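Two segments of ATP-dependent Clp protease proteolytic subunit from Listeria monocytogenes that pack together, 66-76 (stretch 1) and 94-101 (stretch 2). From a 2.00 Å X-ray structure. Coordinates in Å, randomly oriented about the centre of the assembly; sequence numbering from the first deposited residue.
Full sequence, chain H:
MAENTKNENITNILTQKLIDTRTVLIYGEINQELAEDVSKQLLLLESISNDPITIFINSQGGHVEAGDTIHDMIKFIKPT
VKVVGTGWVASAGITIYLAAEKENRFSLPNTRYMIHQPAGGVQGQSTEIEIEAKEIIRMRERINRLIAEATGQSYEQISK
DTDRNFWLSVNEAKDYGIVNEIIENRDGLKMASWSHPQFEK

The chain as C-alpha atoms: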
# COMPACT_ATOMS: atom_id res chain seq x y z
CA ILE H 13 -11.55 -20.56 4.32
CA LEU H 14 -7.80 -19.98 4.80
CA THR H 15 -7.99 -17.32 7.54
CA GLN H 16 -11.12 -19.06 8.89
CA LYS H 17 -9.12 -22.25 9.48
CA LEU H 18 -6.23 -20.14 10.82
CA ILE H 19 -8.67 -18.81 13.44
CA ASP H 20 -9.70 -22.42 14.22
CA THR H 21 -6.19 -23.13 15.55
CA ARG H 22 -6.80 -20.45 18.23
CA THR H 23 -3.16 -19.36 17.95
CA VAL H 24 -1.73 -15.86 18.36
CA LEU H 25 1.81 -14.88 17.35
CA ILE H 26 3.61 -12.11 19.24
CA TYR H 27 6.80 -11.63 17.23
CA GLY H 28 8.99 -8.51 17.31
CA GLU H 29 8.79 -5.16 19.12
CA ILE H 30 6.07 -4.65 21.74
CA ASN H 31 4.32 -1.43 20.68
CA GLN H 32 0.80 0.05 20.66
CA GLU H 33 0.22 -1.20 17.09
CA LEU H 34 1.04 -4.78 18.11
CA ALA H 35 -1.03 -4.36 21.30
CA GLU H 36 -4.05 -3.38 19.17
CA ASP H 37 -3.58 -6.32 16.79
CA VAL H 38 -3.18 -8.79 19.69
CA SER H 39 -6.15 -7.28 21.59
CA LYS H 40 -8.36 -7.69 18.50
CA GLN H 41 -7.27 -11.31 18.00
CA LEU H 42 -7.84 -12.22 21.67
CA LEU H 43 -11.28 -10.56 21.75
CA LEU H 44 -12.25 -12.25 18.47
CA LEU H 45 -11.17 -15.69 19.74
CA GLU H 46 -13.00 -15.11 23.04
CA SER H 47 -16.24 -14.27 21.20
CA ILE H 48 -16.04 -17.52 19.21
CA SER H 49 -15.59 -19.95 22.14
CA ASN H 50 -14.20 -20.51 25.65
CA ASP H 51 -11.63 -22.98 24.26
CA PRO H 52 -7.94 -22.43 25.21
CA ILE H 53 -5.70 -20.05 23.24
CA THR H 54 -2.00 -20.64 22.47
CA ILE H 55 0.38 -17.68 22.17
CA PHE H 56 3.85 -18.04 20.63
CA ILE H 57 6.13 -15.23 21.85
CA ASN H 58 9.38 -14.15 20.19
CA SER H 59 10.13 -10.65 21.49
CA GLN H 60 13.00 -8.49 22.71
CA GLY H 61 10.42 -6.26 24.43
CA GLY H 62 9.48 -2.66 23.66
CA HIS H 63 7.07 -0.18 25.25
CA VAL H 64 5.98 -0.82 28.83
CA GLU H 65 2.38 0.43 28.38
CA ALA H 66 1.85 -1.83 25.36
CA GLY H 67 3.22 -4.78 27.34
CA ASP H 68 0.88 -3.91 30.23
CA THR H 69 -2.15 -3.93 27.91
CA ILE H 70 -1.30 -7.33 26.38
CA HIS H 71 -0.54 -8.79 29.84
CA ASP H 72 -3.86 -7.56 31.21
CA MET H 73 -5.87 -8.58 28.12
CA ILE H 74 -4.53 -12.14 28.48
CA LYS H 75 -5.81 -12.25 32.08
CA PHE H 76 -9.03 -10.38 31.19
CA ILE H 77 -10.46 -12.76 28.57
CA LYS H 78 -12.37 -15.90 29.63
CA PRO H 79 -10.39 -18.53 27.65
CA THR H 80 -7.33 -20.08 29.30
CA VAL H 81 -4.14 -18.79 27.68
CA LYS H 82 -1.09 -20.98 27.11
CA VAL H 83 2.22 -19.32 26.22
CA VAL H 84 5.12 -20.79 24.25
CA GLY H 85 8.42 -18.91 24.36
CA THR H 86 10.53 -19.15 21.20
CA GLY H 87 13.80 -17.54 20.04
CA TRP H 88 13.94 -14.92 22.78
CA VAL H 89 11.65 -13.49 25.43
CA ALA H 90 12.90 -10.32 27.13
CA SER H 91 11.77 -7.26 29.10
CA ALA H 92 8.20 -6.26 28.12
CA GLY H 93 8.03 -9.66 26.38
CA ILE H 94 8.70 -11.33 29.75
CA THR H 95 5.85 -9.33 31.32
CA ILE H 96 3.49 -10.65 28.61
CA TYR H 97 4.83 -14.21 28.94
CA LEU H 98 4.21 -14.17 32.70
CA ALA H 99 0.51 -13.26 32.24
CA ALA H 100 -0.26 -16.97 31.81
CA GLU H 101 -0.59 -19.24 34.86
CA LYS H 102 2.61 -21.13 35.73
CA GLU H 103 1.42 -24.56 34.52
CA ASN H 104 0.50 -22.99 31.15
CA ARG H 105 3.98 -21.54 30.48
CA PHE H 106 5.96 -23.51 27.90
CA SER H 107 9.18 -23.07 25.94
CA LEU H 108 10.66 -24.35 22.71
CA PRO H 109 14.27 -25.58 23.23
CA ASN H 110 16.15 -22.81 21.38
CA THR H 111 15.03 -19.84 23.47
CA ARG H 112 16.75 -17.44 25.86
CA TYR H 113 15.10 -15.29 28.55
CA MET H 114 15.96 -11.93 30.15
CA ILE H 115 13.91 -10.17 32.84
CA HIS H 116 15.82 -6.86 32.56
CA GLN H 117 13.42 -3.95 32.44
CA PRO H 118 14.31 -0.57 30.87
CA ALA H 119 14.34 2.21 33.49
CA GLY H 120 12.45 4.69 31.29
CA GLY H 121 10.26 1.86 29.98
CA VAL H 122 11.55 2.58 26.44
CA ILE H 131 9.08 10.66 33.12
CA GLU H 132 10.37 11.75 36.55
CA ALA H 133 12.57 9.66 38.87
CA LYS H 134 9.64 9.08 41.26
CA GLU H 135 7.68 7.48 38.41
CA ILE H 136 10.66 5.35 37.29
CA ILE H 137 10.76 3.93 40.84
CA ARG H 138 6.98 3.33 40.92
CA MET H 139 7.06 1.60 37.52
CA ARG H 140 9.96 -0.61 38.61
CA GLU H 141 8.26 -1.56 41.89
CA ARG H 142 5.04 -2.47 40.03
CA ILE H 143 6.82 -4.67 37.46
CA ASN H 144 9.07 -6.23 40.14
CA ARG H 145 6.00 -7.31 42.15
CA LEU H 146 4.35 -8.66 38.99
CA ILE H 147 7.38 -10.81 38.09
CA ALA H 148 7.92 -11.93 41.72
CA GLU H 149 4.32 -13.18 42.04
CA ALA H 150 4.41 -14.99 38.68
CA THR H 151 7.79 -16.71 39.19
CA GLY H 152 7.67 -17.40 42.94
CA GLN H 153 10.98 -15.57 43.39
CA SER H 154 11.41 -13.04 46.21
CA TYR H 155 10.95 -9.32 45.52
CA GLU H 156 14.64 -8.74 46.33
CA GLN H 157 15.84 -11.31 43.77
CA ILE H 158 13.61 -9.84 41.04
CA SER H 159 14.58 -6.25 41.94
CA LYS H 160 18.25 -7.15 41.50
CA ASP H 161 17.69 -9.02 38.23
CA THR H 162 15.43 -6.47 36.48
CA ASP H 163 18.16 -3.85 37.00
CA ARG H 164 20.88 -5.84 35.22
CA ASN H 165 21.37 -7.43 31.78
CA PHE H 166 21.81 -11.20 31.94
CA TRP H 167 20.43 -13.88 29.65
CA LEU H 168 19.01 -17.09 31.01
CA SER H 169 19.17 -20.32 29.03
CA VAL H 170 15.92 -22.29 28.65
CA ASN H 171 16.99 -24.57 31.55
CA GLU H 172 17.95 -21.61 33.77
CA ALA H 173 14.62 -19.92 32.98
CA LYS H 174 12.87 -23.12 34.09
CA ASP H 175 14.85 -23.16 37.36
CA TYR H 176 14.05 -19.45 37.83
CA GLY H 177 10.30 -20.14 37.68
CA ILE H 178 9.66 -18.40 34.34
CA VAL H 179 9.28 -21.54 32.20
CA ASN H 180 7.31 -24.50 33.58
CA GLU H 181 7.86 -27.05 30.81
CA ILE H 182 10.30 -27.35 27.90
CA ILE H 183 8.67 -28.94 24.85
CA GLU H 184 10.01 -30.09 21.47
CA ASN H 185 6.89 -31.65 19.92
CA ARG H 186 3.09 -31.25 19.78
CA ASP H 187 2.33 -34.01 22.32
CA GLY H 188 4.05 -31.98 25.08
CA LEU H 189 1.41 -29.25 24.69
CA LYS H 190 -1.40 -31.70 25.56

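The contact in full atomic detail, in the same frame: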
# COMPACT_ATOMS: atom_id res chain seq x y z
N ALA H 66 2.34 -0.84 26.31
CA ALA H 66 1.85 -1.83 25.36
C ALA H 66 1.94 -3.24 25.94
O ALA H 66 1.04 -4.05 25.75
CB ALA H 66 2.62 -1.74 24.05
N GLY H 67 3.03 -3.51 26.65
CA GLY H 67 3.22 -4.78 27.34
C GLY H 67 2.19 -4.98 28.44
O GLY H 67 1.67 -6.09 28.63
N ASP H 68 1.89 -3.90 29.17
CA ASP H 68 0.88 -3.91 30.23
C ASP H 68 -0.51 -4.26 29.70
O ASP H 68 -1.24 -5.04 30.31
CB ASP H 68 0.84 -2.56 30.95
CG ASP H 68 2.05 -2.34 31.86
OD1 ASP H 68 2.39 -1.17 32.12
OD2 ASP H 68 2.65 -3.34 32.31
N THR H 69 -0.87 -3.67 28.55
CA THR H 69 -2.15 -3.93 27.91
C THR H 69 -2.29 -5.40 27.50
O THR H 69 -3.30 -6.04 27.80
CB THR H 69 -2.39 -2.99 26.70
OG1 THR H 69 -2.61 -1.66 27.18
CG2 THR H 69 -3.62 -3.42 25.90
N ILE H 70 -1.28 -5.93 26.82
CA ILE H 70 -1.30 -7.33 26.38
C ILE H 70 -1.35 -8.29 27.57
O ILE H 70 -2.14 -9.24 27.58
CB ILE H 70 -0.12 -7.67 25.44
CG1 ILE H 70 -0.18 -6.81 24.17
CG2 ILE H 70 -0.13 -9.15 25.07
CD1 ILE H 70 1.10 -6.77 23.37
N HIS H 71 -0.52 -8.03 28.58
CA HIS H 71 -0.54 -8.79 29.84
C HIS H 71 -1.93 -8.84 30.43
O HIS H 71 -2.44 -9.92 30.74
CB HIS H 71 0.45 -8.18 30.84
CG HIS H 71 0.35 -8.76 32.23
ND1 HIS H 71 -0.60 -8.38 33.11
CD2 HIS H 71 1.12 -9.71 32.89
CE1 HIS H 71 -0.45 -9.05 34.27
NE2 HIS H 71 0.61 -9.87 34.13
N ASP H 72 -2.54 -7.67 30.59
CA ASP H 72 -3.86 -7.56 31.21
C ASP H 72 -4.99 -8.14 30.36
O ASP H 72 -5.93 -8.71 30.90
CB ASP H 72 -4.16 -6.11 31.60
CG ASP H 72 -3.40 -5.66 32.84
OD1 ASP H 72 -3.57 -4.49 33.25
OD2 ASP H 72 -2.62 -6.46 33.41
N MET H 73 -4.87 -8.01 29.04
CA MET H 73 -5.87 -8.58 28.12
C MET H 73 -5.87 -10.11 28.17
O MET H 73 -6.93 -10.74 28.08
CB MET H 73 -5.66 -8.09 26.69
CG MET H 73 -6.12 -6.66 26.43
SD MET H 73 -7.86 -6.31 26.78
CE MET H 73 -8.69 -7.55 25.80
N ILE H 74 -4.68 -10.70 28.31
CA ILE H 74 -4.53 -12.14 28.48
C ILE H 74 -5.28 -12.63 29.72
O ILE H 74 -5.99 -13.63 29.66
CB ILE H 74 -3.03 -12.55 28.53
CG1 ILE H 74 -2.42 -12.50 27.12
CG2 ILE H 74 -2.86 -13.95 29.12
CD1 ILE H 74 -0.90 -12.50 27.11
N LYS H 75 -5.12 -11.91 30.83
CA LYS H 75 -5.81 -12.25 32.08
C LYS H 75 -7.30 -11.89 32.05
O LYS H 75 -8.10 -12.53 32.74
CB LYS H 75 -5.13 -11.58 33.27
CG LYS H 75 -3.78 -12.18 33.64
CD LYS H 75 -3.36 -11.78 35.04
CE LYS H 75 -2.11 -12.55 35.47
NZ LYS H 75 -1.79 -12.32 36.91
N PHE H 76 -7.66 -10.88 31.26
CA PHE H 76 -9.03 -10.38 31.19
C PHE H 76 -10.00 -11.34 30.51
O PHE H 76 -11.10 -11.58 31.02
CB PHE H 76 -9.07 -9.00 30.51
CG PHE H 76 -10.45 -8.42 30.37
CD1 PHE H 76 -11.08 -7.84 31.47
CD2 PHE H 76 -11.11 -8.44 29.14
CE1 PHE H 76 -12.35 -7.30 31.34
CE2 PHE H 76 -12.38 -7.90 29.02
CZ PHE H 76 -13.00 -7.32 30.11
N ILE H 94 8.76 -10.51 28.53
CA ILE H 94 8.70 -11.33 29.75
C ILE H 94 7.42 -11.04 30.55
O ILE H 94 6.78 -11.96 31.06
CB ILE H 94 9.96 -11.12 30.63
CG1 ILE H 94 11.11 -12.02 30.14
CG2 ILE H 94 9.68 -11.37 32.11
CD1 ILE H 94 10.99 -13.48 30.51
N THR H 95 7.06 -9.76 30.63
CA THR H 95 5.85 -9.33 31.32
C THR H 95 4.61 -9.98 30.69
O THR H 95 3.74 -10.48 31.40
CB THR H 95 5.73 -7.79 31.32
OG1 THR H 95 6.91 -7.23 31.91
CG2 THR H 95 4.51 -7.33 32.11
N ILE H 96 4.56 -9.99 29.36
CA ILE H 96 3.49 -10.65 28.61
C ILE H 96 3.49 -12.15 28.86
O ILE H 96 2.45 -12.74 29.17
CB ILE H 96 3.60 -10.36 27.10
CG1 ILE H 96 3.29 -8.88 26.82
CG2 ILE H 96 2.68 -11.26 26.29
CD1 ILE H 96 3.78 -8.39 25.47
N TYR H 97 4.66 -12.77 28.73
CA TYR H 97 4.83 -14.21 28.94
C TYR H 97 4.30 -14.65 30.30
O TYR H 97 3.62 -15.68 30.41
CB TYR H 97 6.31 -14.59 28.79
CG TYR H 97 6.60 -16.07 28.89
CD1 TYR H 97 6.56 -16.89 27.76
CD2 TYR H 97 6.91 -16.65 30.12
CE1 TYR H 97 6.82 -18.25 27.86
CE2 TYR H 97 7.17 -18.01 30.23
CZ TYR H 97 7.13 -18.80 29.09
OH TYR H 97 7.39 -20.15 29.21
N LEU H 98 4.58 -13.85 31.33
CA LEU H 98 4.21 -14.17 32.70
C LEU H 98 2.73 -13.92 33.04
O LEU H 98 2.31 -14.15 34.17
CB LEU H 98 5.13 -13.44 33.69
CG LEU H 98 6.60 -13.87 33.74
CD1 LEU H 98 7.39 -12.97 34.66
CD2 LEU H 98 6.76 -15.33 34.15
N ALA H 99 1.96 -13.44 32.06
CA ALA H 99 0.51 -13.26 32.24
C ALA H 99 -0.22 -14.60 32.36
O ALA H 99 -1.26 -14.68 33.02
CB ALA H 99 -0.07 -12.45 31.09
N ALA H 100 0.32 -15.63 31.73
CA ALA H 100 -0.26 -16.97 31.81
C ALA H 100 0.08 -17.62 33.15
O ALA H 100 1.13 -17.33 33.74
CB ALA H 100 0.25 -17.84 30.66
N GLU H 101 -0.81 -18.48 33.62
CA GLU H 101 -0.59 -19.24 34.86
C GLU H 101 0.62 -20.15 34.68
O GLU H 101 0.88 -20.63 33.57
CB GLU H 101 -1.83 -20.05 35.24
CG GLU H 101 -3.09 -19.22 35.49
CD GLU H 101 -2.95 -18.25 36.65
OE1 GLU H 101 -3.37 -17.08 36.49
OE2 GLU H 101 -2.43 -18.64 37.71
O HOH W 1 1.29 -12.01 35.74

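No direct hydrogen bond joins these two stretches; apolar packing and one bridging water do the work, burying 448 Å² in all. Stretch 1 is helical throughout, whereas stretch 2 finishes a helix at its start and then turns.

Thr95 opens the contact. Its CB points toward stretch 1, and Thr95 CG2, the methyl, lies 4.2 Å from CD2 of His71. The Thr95 carbonyl meets the edge of that ring, near the ring plane, with Thr95 O 3.1 Å from His71 CD2: a close polar approach, though not a hydrogen bond.

Ile96 is the knob. Its CB leaves sideways, but the m, t rotamer brings the end of the side chain into a hole formed by Gly67, Ile70, His71 and Ile74. Ile96 CG2 touches Ile70 CG2 at 3.7 Å and Ile74 CD1 at 3.9 Å. Gly67 presents bare backbone to the knob, its O 3.7 Å from Ile96 CG1. The two backbones come closest here, with the CA atoms of His71 and Ile96 4.6 Å apart.

Tyr97 points away and begins a type I turn that ends at Ala100. Within it, Leu98 sets its CB sideways and its side chain ends farther from stretch 1, but Leu98 O accepts from the O of a water at 2.8 Å. That water O also lies 2.8 Å from His71 NE2 and accepts a weak bond from Lys75 NZ at 3.3 Å. On the ring's other side, His71 ND1 donates to Asp72 OD2 at 2.8 Å, so both ring nitrogens are engaged.

Ala99 points its CB toward stretch 1, where a small residue fits the close approach: Ala99 CB is 3.5 Å from His71 O and 3.7 Å from Ile74 CG2. Lys75, partly exposed, lays its extended chain alongside, with Lys75 CE 3.4 Å from Ala99 O. By Ala100, whose CB points away, the contact is fading.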